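Side-chain contacts in PP1b (Porcine reproductive and respiratory syndrome virus, PDB 6JDR), which probably hydrolyses ATP to unwind RNA and DNA duplexes with 5' to 3' polarity, as the zinc-binding helicase part of the viral replicase polyprotein: residues A[7-12]-A[63-68]; A[153-158]-A[247-252]; A[170-175]-A[228-233]; A[211-216]-A[232-237]. The protein carries 1 engineered substitution. One frame throughout, in Å; residues are numbered along the deposited sequence.

Contact 1. Residues A[7-12]-A[63-68]. With ZN (zinc ion), chain C.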
# COMPACT_ATOMS: atom_id res chain seq x y z
N CYS A 7 -16.59 -19.33 -14.62
CA CYS A 7 -17.33 -19.05 -13.39
C CYS A 7 -16.63 -18.01 -12.53
O CYS A 7 -15.42 -18.08 -12.33
CB CYS A 7 -17.54 -20.34 -12.60
SG CYS A 7 -18.49 -20.16 -11.07
N GLY A 8 -17.39 -17.05 -12.01
CA GLY A 8 -16.86 -16.01 -11.14
C GLY A 8 -16.43 -16.51 -9.77
O GLY A 8 -15.61 -15.87 -9.11
N TYR A 9 -16.98 -17.65 -9.34
CA TYR A 9 -16.59 -18.27 -8.08
C TYR A 9 -15.34 -19.15 -8.25
O TYR A 9 -14.31 -18.91 -7.61
CB TYR A 9 -17.71 -19.15 -7.52
CG TYR A 9 -18.94 -18.41 -7.04
CD1 TYR A 9 -18.89 -17.58 -5.92
CD2 TYR A 9 -20.17 -18.55 -7.68
CE1 TYR A 9 -20.01 -16.92 -5.46
CE2 TYR A 9 -21.30 -17.89 -7.24
CZ TYR A 9 -21.22 -17.07 -6.12
OH TYR A 9 -22.33 -16.41 -5.68
N CYS A 10 -15.46 -20.15 -9.13
CA CYS A 10 -14.48 -21.24 -9.21
C CYS A 10 -13.68 -21.34 -10.52
O CYS A 10 -12.78 -22.17 -10.62
CB CYS A 10 -15.20 -22.57 -9.00
SG CYS A 10 -16.34 -22.99 -10.35
N GLY A 11 -14.02 -20.52 -11.51
CA GLY A 11 -13.29 -20.52 -12.78
C GLY A 11 -13.66 -21.62 -13.77
O GLY A 11 -13.11 -21.66 -14.87
N ALA A 12 -14.59 -22.50 -13.41
CA ALA A 12 -15.06 -23.54 -14.33
C ALA A 12 -15.88 -22.92 -15.46
O ALA A 12 -16.29 -21.76 -15.34
CB ALA A 12 -15.90 -24.56 -13.57
N PRO A 63 -16.82 -15.84 0.23
CA PRO A 63 -16.99 -14.58 0.94
C PRO A 63 -17.73 -13.53 0.11
O PRO A 63 -18.33 -12.61 0.68
CB PRO A 63 -15.55 -14.13 1.20
CG PRO A 63 -14.76 -15.39 1.23
CD PRO A 63 -15.40 -16.25 0.18
N LEU A 64 -17.69 -13.66 -1.22
CA LEU A 64 -18.47 -12.79 -2.11
C LEU A 64 -19.93 -12.76 -1.69
O LEU A 64 -20.58 -11.72 -1.74
CB LEU A 64 -18.38 -13.28 -3.55
CG LEU A 64 -19.16 -12.48 -4.60
CD1 LEU A 64 -18.64 -11.06 -4.70
CD2 LEU A 64 -19.08 -13.17 -5.95
N ASP A 65 -20.45 -13.91 -1.30
CA ASP A 65 -21.86 -14.04 -0.96
C ASP A 65 -22.18 -13.28 0.32
O ASP A 65 -23.26 -12.69 0.44
CB ASP A 65 -22.24 -15.52 -0.84
CG ASP A 65 -21.94 -16.29 -2.11
OD1 ASP A 65 -22.39 -15.84 -3.19
OD2 ASP A 65 -21.24 -17.32 -2.04
N GLU A 66 -21.24 -13.27 1.26
CA GLU A 66 -21.40 -12.51 2.49
C GLU A 66 -21.36 -11.02 2.19
O GLU A 66 -22.19 -10.26 2.68
CB GLU A 66 -20.31 -12.88 3.49
CG GLU A 66 -20.38 -14.32 3.98
CD GLU A 66 -21.68 -14.66 4.68
OE1 GLU A 66 -22.15 -13.88 5.54
OE2 GLU A 66 -22.25 -15.72 4.36
N VAL A 67 -20.41 -10.61 1.35
CA VAL A 67 -20.34 -9.22 0.91
C VAL A 67 -21.66 -8.78 0.27
O VAL A 67 -22.18 -7.71 0.59
CB VAL A 67 -19.17 -9.01 -0.09
CG1 VAL A 67 -19.26 -7.65 -0.77
CG2 VAL A 67 -17.84 -9.15 0.63
N LEU A 68 -22.21 -9.62 -0.59
CA LEU A 68 -23.42 -9.28 -1.34
C LEU A 68 -24.68 -9.15 -0.48
O LEU A 68 -25.68 -8.64 -0.96
CB LEU A 68 -23.66 -10.28 -2.47
CG LEU A 68 -22.71 -10.21 -3.68
CD1 LEU A 68 -22.97 -11.37 -4.63
CD2 LEU A 68 -22.83 -8.88 -4.41
ZN ZN C . -18.38 -22.30 -10.29

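Contact 2. Residues A[153-158]-A[247-252]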
# COMPACT_ATOMS: atom_id res chain seq x y z
N ALA A 153 1.65 9.57 14.20
CA ALA A 153 1.65 9.95 12.79
C ALA A 153 2.75 9.20 12.03
O ALA A 153 3.40 8.31 12.58
CB ALA A 153 1.83 11.45 12.65
N GLY A 154 2.94 9.57 10.76
CA GLY A 154 4.00 8.99 9.92
C GLY A 154 3.48 8.14 8.77
O GLY A 154 4.13 8.04 7.73
N LYS A 155 2.32 7.52 8.97
CA LYS A 155 1.68 6.68 7.95
C LYS A 155 1.38 7.43 6.64
O LYS A 155 1.44 6.84 5.56
CB LYS A 155 0.40 6.00 8.49
CG LYS A 155 -0.61 6.94 9.14
CD LYS A 155 -0.62 6.83 10.66
CE LYS A 155 -1.39 5.60 11.14
NZ LYS A 155 -2.81 5.89 11.45
N THR A 156 1.06 8.71 6.75
CA THR A 156 0.80 9.55 5.57
C THR A 156 2.09 9.80 4.79
O THR A 156 2.08 9.82 3.56
CB THR A 156 0.19 10.91 5.97
OG1 THR A 156 -0.89 10.71 6.89
CG2 THR A 156 -0.33 11.65 4.74
N HIS A 157 3.19 9.97 5.52
CA HIS A 157 4.49 10.27 4.92
C HIS A 157 5.16 9.03 4.31
O HIS A 157 6.00 9.15 3.42
CB HIS A 157 5.41 10.93 5.95
CG HIS A 157 4.82 12.16 6.58
ND1 HIS A 157 4.89 13.40 5.98
CD2 HIS A 157 4.15 12.34 7.74
CE1 HIS A 157 4.29 14.29 6.75
NE2 HIS A 157 3.83 13.67 7.82
N TRP A 158 4.79 7.84 4.79
CA TRP A 158 5.23 6.59 4.18
C TRP A 158 4.75 6.50 2.74
O TRP A 158 5.51 6.12 1.84
CB TRP A 158 4.68 5.38 4.95
CG TRP A 158 5.17 4.04 4.43
CD1 TRP A 158 6.25 3.34 4.87
CD2 TRP A 158 4.58 3.26 3.38
NE1 TRP A 158 6.38 2.17 4.15
CE2 TRP A 158 5.37 2.10 3.23
CE3 TRP A 158 3.47 3.43 2.54
CZ2 TRP A 158 5.08 1.11 2.29
CZ3 TRP A 158 3.18 2.45 1.60
CH2 TRP A 158 3.98 1.30 1.48
N LEU A 247 -3.52 0.72 2.78
CA LEU A 247 -3.07 1.51 3.92
C LEU A 247 -4.12 1.51 5.02
O LEU A 247 -5.27 1.88 4.79
CB LEU A 247 -2.79 2.95 3.48
CG LEU A 247 -1.83 3.10 2.30
N GLY A 248 -3.73 1.08 6.22
CA GLY A 248 -4.64 1.05 7.37
C GLY A 248 -4.01 1.62 8.62
O GLY A 248 -2.81 1.89 8.66
N ASP A 249 -4.84 1.80 9.65
CA ASP A 249 -4.41 2.37 10.93
C ASP A 249 -4.12 1.27 11.95
O ASP A 249 -4.47 0.11 11.75
CB ASP A 249 -5.48 3.31 11.47
CG ASP A 249 -5.79 4.46 10.52
OD1 ASP A 249 -4.84 5.15 10.10
OD2 ASP A 249 -6.98 4.67 10.19
N PHE A 250 -3.49 1.66 13.06
CA PHE A 250 -3.09 0.73 14.11
C PHE A 250 -4.30 0.04 14.73
O PHE A 250 -5.22 0.70 15.22
CB PHE A 250 -2.29 1.46 15.19
CG PHE A 250 -1.72 0.54 16.24
CD1 PHE A 250 -2.34 0.41 17.48
CD2 PHE A 250 -0.57 -0.19 16.00
CE1 PHE A 250 -1.83 -0.43 18.45
CE2 PHE A 250 -0.04 -1.03 16.96
CZ PHE A 250 -0.67 -1.16 18.19
N LYS A 251 -4.29 -1.30 14.72
CA LYS A 251 -5.41 -2.10 15.20
C LYS A 251 -5.52 -2.07 16.73
O LYS A 251 -4.75 -2.72 17.42
CB LYS A 251 -5.29 -3.55 14.73
CG LYS A 251 -5.37 -3.74 13.22
CD LYS A 251 -5.51 -5.22 12.87
CE LYS A 251 -5.29 -5.48 11.39
NZ LYS A 251 -6.37 -4.91 10.52
N GLN A 252 -6.49 -1.30 17.23
CA GLN A 252 -6.79 -1.25 18.66
C GLN A 252 -7.81 -2.34 19.02
O GLN A 252 -8.28 -3.08 18.14
CB GLN A 252 -7.33 0.13 19.04

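Contact 3. Residues A[170-175]-A[228-233]. With ZN (zinc ion), chain E.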
# COMPACT_ATOMS: atom_id res chain seq x y z
N TYR A 170 -6.50 4.64 -4.95
CA TYR A 170 -7.94 4.54 -4.79
C TYR A 170 -8.34 4.98 -3.38
O TYR A 170 -7.67 4.64 -2.41
CB TYR A 170 -8.42 3.12 -5.06
CG TYR A 170 -8.20 2.65 -6.48
CD1 TYR A 170 -9.13 2.94 -7.48
CD2 TYR A 170 -7.07 1.91 -6.83
CE1 TYR A 170 -8.93 2.52 -8.78
CE2 TYR A 170 -6.86 1.48 -8.13
CZ TYR A 170 -7.80 1.78 -9.10
OH TYR A 170 -7.60 1.36 -10.40
N THR A 171 -9.43 5.73 -3.29
CA THR A 171 -9.85 6.33 -2.03
C THR A 171 -11.39 6.36 -1.95
O THR A 171 -12.05 6.63 -2.95
CB THR A 171 -9.23 7.74 -1.87
OG1 THR A 171 -9.48 8.24 -0.55
CG2 THR A 171 -9.79 8.71 -2.90
N PRO A 172 -11.95 6.05 -0.76
CA PRO A 172 -13.38 5.78 -0.60
C PRO A 172 -14.36 6.95 -0.79
O PRO A 172 -15.42 6.76 -1.37
CB PRO A 172 -13.49 5.25 0.83
CG PRO A 172 -12.30 5.80 1.53
CD PRO A 172 -11.22 5.80 0.49
N THR A 173 -14.03 8.14 -0.28
CA THR A 173 -14.97 9.26 -0.31
C THR A 173 -14.41 10.50 -0.99
O THR A 173 -13.21 10.58 -1.26
CB THR A 173 -15.43 9.66 1.10
OG1 THR A 173 -14.37 10.35 1.78
CG2 THR A 173 -15.86 8.43 1.90
N HIS A 174 -15.29 11.45 -1.26
CA HIS A 174 -14.89 12.75 -1.83
C HIS A 174 -13.88 13.44 -0.93
O HIS A 174 -12.91 14.03 -1.42
CB HIS A 174 -16.12 13.65 -2.01
CG HIS A 174 -17.04 13.20 -3.10
ND1 HIS A 174 -18.08 13.98 -3.55
CD2 HIS A 174 -17.07 12.07 -3.84
CE1 HIS A 174 -18.73 13.34 -4.50
NE2 HIS A 174 -18.13 12.18 -4.70
N GLN A 175 -14.11 13.38 0.38
CA GLN A 175 -13.27 14.06 1.34
C GLN A 175 -11.88 13.43 1.42
O GLN A 175 -10.88 14.15 1.43
CB GLN A 175 -13.92 14.05 2.72
CG GLN A 175 -13.20 14.92 3.75
CD GLN A 175 -13.07 16.36 3.30
OE1 GLN A 175 -14.04 16.98 2.86
NE2 GLN A 175 -11.86 16.91 3.41
N ALA A 228 -9.65 0.49 5.87
CA ALA A 228 -10.65 0.02 6.85
C ALA A 228 -12.02 0.66 6.67
O ALA A 228 -13.01 0.20 7.26
CB ALA A 228 -10.14 0.25 8.26
N TYR A 229 -12.09 1.73 5.88
CA TYR A 229 -13.34 2.44 5.64
C TYR A 229 -13.98 2.09 4.29
O TYR A 229 -15.08 2.55 4.00
CB TYR A 229 -13.08 3.95 5.72
CG TYR A 229 -12.59 4.38 7.08
CD1 TYR A 229 -13.48 4.87 8.04
CD2 TYR A 229 -11.25 4.28 7.43
CE1 TYR A 229 -13.04 5.26 9.29
CE2 TYR A 229 -10.80 4.66 8.69
CZ TYR A 229 -11.70 5.16 9.61
OH TYR A 229 -11.27 5.55 10.86
N CYS A 230 -13.31 1.27 3.49
CA CYS A 230 -13.69 1.10 2.08
C CYS A 230 -14.86 0.16 1.85
O CYS A 230 -15.14 -0.71 2.66
CB CYS A 230 -12.49 0.63 1.26
SG CYS A 230 -11.31 1.93 0.91
N ASN A 231 -15.53 0.35 0.72
CA ASN A 231 -16.64 -0.50 0.30
C ASN A 231 -16.11 -1.88 -0.09
O ASN A 231 -15.23 -1.99 -0.93
CB ASN A 231 -17.37 0.14 -0.88
CG ASN A 231 -18.52 -0.71 -1.39
OD1 ASN A 231 -18.31 -1.77 -2.01
ND2 ASN A 231 -19.75 -0.25 -1.17
N HIS A 232 -16.67 -2.92 0.53
CA HIS A 232 -16.12 -4.27 0.39
C HIS A 232 -16.20 -4.78 -1.04
O HIS A 232 -15.23 -5.35 -1.54
CB HIS A 232 -16.84 -5.25 1.34
CG HIS A 232 -16.60 -4.97 2.79
ND1 HIS A 232 -17.03 -5.82 3.78
CD2 HIS A 232 -15.98 -3.94 3.41
CE1 HIS A 232 -16.70 -5.31 4.96
NE2 HIS A 232 -16.07 -4.17 4.76
N LEU A 233 -17.33 -4.57 -1.70
CA LEU A 233 -17.52 -5.02 -3.07
C LEU A 233 -16.59 -4.30 -4.04
O LEU A 233 -16.05 -4.92 -4.96
CB LEU A 233 -18.98 -4.84 -3.51
CG LEU A 233 -19.35 -5.42 -4.88
CD1 LEU A 233 -19.20 -6.94 -4.90
CD2 LEU A 233 -20.76 -5.02 -5.28
ZN ZN E . -14.54 0.17 9.02
O HOH W 1 -12.74 -0.92 10.43

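Contact 4. Residues A[211-216]-A[232-237]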
# COMPACT_ATOMS: atom_id res chain seq x y z
N ILE A 211 -11.57 7.92 -7.24
CA ILE A 211 -12.63 7.56 -6.30
C ILE A 211 -12.88 6.06 -6.44
O ILE A 211 -12.95 5.54 -7.56
CB ILE A 211 -13.92 8.38 -6.54
CG1 ILE A 211 -14.89 8.25 -5.36
CG2 ILE A 211 -14.61 7.99 -7.84
CD1 ILE A 211 -14.49 9.04 -4.14
N LEU A 212 -12.97 5.36 -5.31
CA LEU A 212 -13.05 3.90 -5.30
C LEU A 212 -14.24 3.35 -6.09
O LEU A 212 -14.09 2.37 -6.84
CB LEU A 212 -13.08 3.38 -3.86
CG LEU A 212 -13.16 1.87 -3.64
CD1 LEU A 212 -12.01 1.14 -4.33
CD2 LEU A 212 -13.17 1.54 -2.16
N ALA A 213 -15.40 3.99 -5.96
CA ALA A 213 -16.63 3.55 -6.66
C ALA A 213 -16.52 3.57 -8.19
O ALA A 213 -17.27 2.87 -8.86
CB ALA A 213 -17.82 4.38 -6.21
N GLY A 214 -15.61 4.37 -8.73
CA GLY A 214 -15.38 4.44 -10.17
C GLY A 214 -14.83 3.16 -10.79
O GLY A 214 -14.99 2.93 -11.99
N GLY A 215 -14.19 2.32 -9.98
CA GLY A 215 -13.69 1.03 -10.45
C GLY A 215 -12.27 1.10 -10.98
O GLY A 215 -11.64 2.15 -10.95
N TRP A 216 -11.79 -0.03 -11.49
CA TRP A 216 -10.39 -0.17 -11.89
C TRP A 216 -10.02 0.69 -13.10
O TRP A 216 -10.78 0.78 -14.06
CB TRP A 216 -10.08 -1.64 -12.21
CG TRP A 216 -8.64 -1.88 -12.57
CD1 TRP A 216 -7.57 -1.82 -11.74
CD2 TRP A 216 -8.13 -2.23 -13.86
NE1 TRP A 216 -6.41 -2.11 -12.43
CE2 TRP A 216 -6.73 -2.37 -13.73
CE3 TRP A 216 -8.72 -2.44 -15.11
CZ2 TRP A 216 -5.91 -2.70 -14.81
CZ3 TRP A 216 -7.90 -2.78 -16.18
CH2 TRP A 216 -6.51 -2.91 -16.03
N HIS A 232 -16.67 -2.92 0.53
CA HIS A 232 -16.12 -4.27 0.39
C HIS A 232 -16.20 -4.78 -1.04
O HIS A 232 -15.23 -5.35 -1.54
CB HIS A 232 -16.84 -5.25 1.34
CG HIS A 232 -16.60 -4.97 2.79
ND1 HIS A 232 -17.03 -5.82 3.78
CD2 HIS A 232 -15.98 -3.94 3.41
CE1 HIS A 232 -16.70 -5.31 4.96
NE2 HIS A 232 -16.07 -4.17 4.76
N LEU A 233 -17.33 -4.57 -1.70
CA LEU A 233 -17.52 -5.02 -3.07
C LEU A 233 -16.59 -4.30 -4.04
O LEU A 233 -16.05 -4.92 -4.96
CB LEU A 233 -18.98 -4.84 -3.51
CG LEU A 233 -19.35 -5.42 -4.88
CD1 LEU A 233 -19.20 -6.94 -4.90
CD2 LEU A 233 -20.76 -5.02 -5.28
N ASP A 234 -16.39 -3.00 -3.85
CA ASP A 234 -15.46 -2.24 -4.69
C ASP A 234 -14.03 -2.75 -4.53
O ASP A 234 -13.27 -2.76 -5.49
CB ASP A 234 -15.50 -0.75 -4.37
CG ASP A 234 -16.77 -0.08 -4.85
OD1 ASP A 234 -17.39 -0.58 -5.80
OD2 ASP A 234 -17.14 0.96 -4.28
N VAL A 235 -13.67 -3.16 -3.32
CA VAL A 235 -12.34 -3.70 -3.08
C VAL A 235 -12.16 -5.01 -3.84
O VAL A 235 -11.10 -5.25 -4.43
CB VAL A 235 -12.08 -3.90 -1.57
CG1 VAL A 235 -10.81 -4.70 -1.34
CG2 VAL A 235 -11.98 -2.55 -0.88
N LEU A 236 -13.19 -5.84 -3.84
CA LEU A 236 -13.16 -7.09 -4.60
C LEU A 236 -13.08 -6.84 -6.11
O LEU A 236 -12.44 -7.60 -6.83
CB LEU A 236 -14.37 -7.95 -4.27
CG LEU A 236 -14.43 -8.53 -2.85
CD1 LEU A 236 -15.67 -9.39 -2.71
CD2 LEU A 236 -13.18 -9.34 -2.54
N ARG A 237 -13.73 -5.77 -6.58
CA ARG A 237 -13.62 -5.37 -7.99
C ARG A 237 -12.17 -5.07 -8.37
O ARG A 237 -11.69 -5.55 -9.40
CB ARG A 237 -14.49 -4.14 -8.29
CG ARG A 237 -15.98 -4.43 -8.38
CD ARG A 237 -16.76 -3.15 -8.67
NE ARG A 237 -18.19 -3.40 -8.83
CZ ARG A 237 -19.17 -2.91 -8.06
NH1 ARG A 237 -18.91 -2.11 -7.02
NH2 ARG A 237 -20.43 -3.23 -8.33
O HOH W 2 -19.09 0.83 -8.05

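Contact 1. Residues A[7-12]-A[63-68]
Tyr9 of a zinc-binding turn reaches out to a helix and donates a hydrogen bond from its hydroxyl to Asp65, with only 2.6 Å between Tyr9 OH and Asp65 OD1. The same Tyr9 OH is hydrogen-bonded to ND1 of His32, a ligand of a second zinc. One phenol oxygen thus joins two zinc sites to helix 63-67. Asp65 OD1 uses its syn lone pair and lies at the edge of the Tyr9 ring, near its plane. The carboxylate itself is turned 47° from the ring. Its other oxygen is held by the backbone N of Ser62, which fixes the rotation of the group. Beside this polar bond, CD2 of Leu64 packs 3.9 Å from Tyr9 CE1. Leu64 reaches there because its CG stands anti to the backbone N (chi1 180°). The turn carrying Tyr9 is bound to zinc. Cys7 SG binds the zinc at 2.3 Å, and Cys10 SG binds it at 2.2 Å. Cys25 and His28 complete the site, and the His28 ring stacks on Tyr9. Weak N-H...S bonds from Tyr9 and Cys10 run to Cys7 SG within this CxxC turn. The contact joins the CxxC zinc turn to the short helix 63-67. That helix packs in turn, through Leu64 and Val67, on helix 232-239 of the helicase core.

Contact 2. Residues A[153-158]-A[247-252]
Lys155 and Asp249 form a salt bridge in a P-loop NTPase core, between the first residue of helix 155-162 and the loop after strand 245-248. Lys155 belongs to a sequence consistent with the Walker A motif, and Asp249 lies in a Gly-Asp-Phe-Lys-Gln sequence like motif III of superfamily 1 helicases. The bridge is one short bond, with Lys155 NZ 2.5 Å from Asp249 OD1. The ammonium meets OD1 on its anti side, 30° out of the carboxylate plane, while the two side chains cross at about a right angle. Lys155 gets there by a bent route. Its CG lies between the backbone N and the carbonyl carbon (chi1 51°), and the chain bends again at the next three torsions. Along the way it touches Pro150 of the probable P-loop. No nucleotide is bound in this model, and the lysine, which in Walker A motifs generally meets the nucleotide phosphates, pairs here with Asp249.

The backbone polar groups are satisfied as the fold expects. Gly154 takes the N-cap place of helix 155-162, and its carbonyl O receives Trp158 N at 3.0 Å and, more weakly, His157 N. Gly248 makes backbone hydrogen bonds with Ile147 and Gly149. These bonds tie the end of strand 245-248 to strand 145-148 and to the start of the probable P-loop. The Asp249 side chain lies about 5 Å from that of Glu226, which binds zinc in a structure of this protein, though not in this chain. Behind the ammonium, Lys155 CE comes within 3.6 Å of Asp249 OD1.

Contact 3. Residues A[170-175]-A[228-233]
Cys230 turns its SG beside the backbone N and anti to the carbonyl carbon (chi1 -76°), which lays the sulfur over the ring of Pro172. The sulfur is almost equally far from three of its carbons: Cys230 SG lies 3.9 Å from Pro172 CD and 4.0 Å from both Pro172 CB and Pro172 CG. It therefore sits above the ring rather than beside a single atom. No hydrogen bond crosses here. The backbone adds a looser touch, with Tyr229 O 4.5 Å from Pro172 CB. The two segments come close at this point, and the CA atoms of Pro172 and Cys230 are 5.4 Å apart.

Polar groups on both sides are used within their own helix starts. Asn231 is the N-cap of helix 232-239 and bonds through OD1 to Asp234 N. The side chain of Thr173 caps a backbone N of helix 174-184, and its own N bonds in return to Thr176 OG1. Nearby, Ala228 O binds a zinc at 2.3 Å, together with Ser260 O and a water. The buried Cys230 also touches Leu212, Leu224 and Val235. The contact thus lies at the ends of strands 168-171 and 222-224, adjacent in the parallel sheet, where the chain passes into helix 174-184 on one side and towards helix 232-239 on the other.

Contact 4. Residues A[211-216]-A[232-237]
Leu212 and Asp234 point at each other, and their side chains cross obliquely. The branch point of the leucine does the touching: Leu212 CG is 3.6 Å from Asp234 CB. The methylene of the aspartate faces the CG hydrogen of the leucine, with both methyls a little farther off. Two torsions produce this fit. Leu212 holds CG away from its backbone N (chi1 180°), towards the helix. Asp234 holds its carboxylate beside its own backbone N (chi1 -72°), which carries it past the leucine to the next residue. There Asp234 OD2 lies 3.6 Å from Ala213 CA. Leu212 CD2 also makes a looser apolar touch with Val235 CG2, 4.4 Å away.

No direct hydrogen bond spans the two segments. A water does so instead. It donates to Ala213 O at 2.9 Å and to Asp234 OD1 at 3.2 Å. Asp234 OD1 also forms a salt bridge with Arg237 NH1, one helical turn on, though its modelled length is too short to trust. The Asp234 carboxyl group lies at the edge of the Arg237 guanidinium, in its plane, and Leu233 CG lies over one face, toward its rim. Arg237 NH2 goes on to the carbonyl O of Thr128, which may help place the guanidinium.

The 3-10 turn that leaves edge strand 208-211 of the parallel sheet packs on helix 232-239, within the alpha/beta P-loop NTPase core of superfamily 1 helicases.

Contacts 3 and 4 have centres about 8 Å apart. They share His232 and Leu233, and Thr171 O is 2.8 Å from Leu212 N, a probable hydrogen bond. Contact 1 meets the same helix 232-239 from the zinc-binding domain. Val67 CG1 lies 3.8 Å from Leu233 N, and Leu64 CD1 lies 3.9 Å from Leu236 CD1. Contact 2 marks the probable nucleotide site. Its centre is about 16 Å from that of contact 3, and they touch where Asp249 OD2 comes 4.1 Å from Tyr229 CE2. A bound zinc lies about 7 Å from the Asp249 side chain; contact 3 holds another. Contacts 1 and 2 do not touch, and their centres are about 31 Å apart.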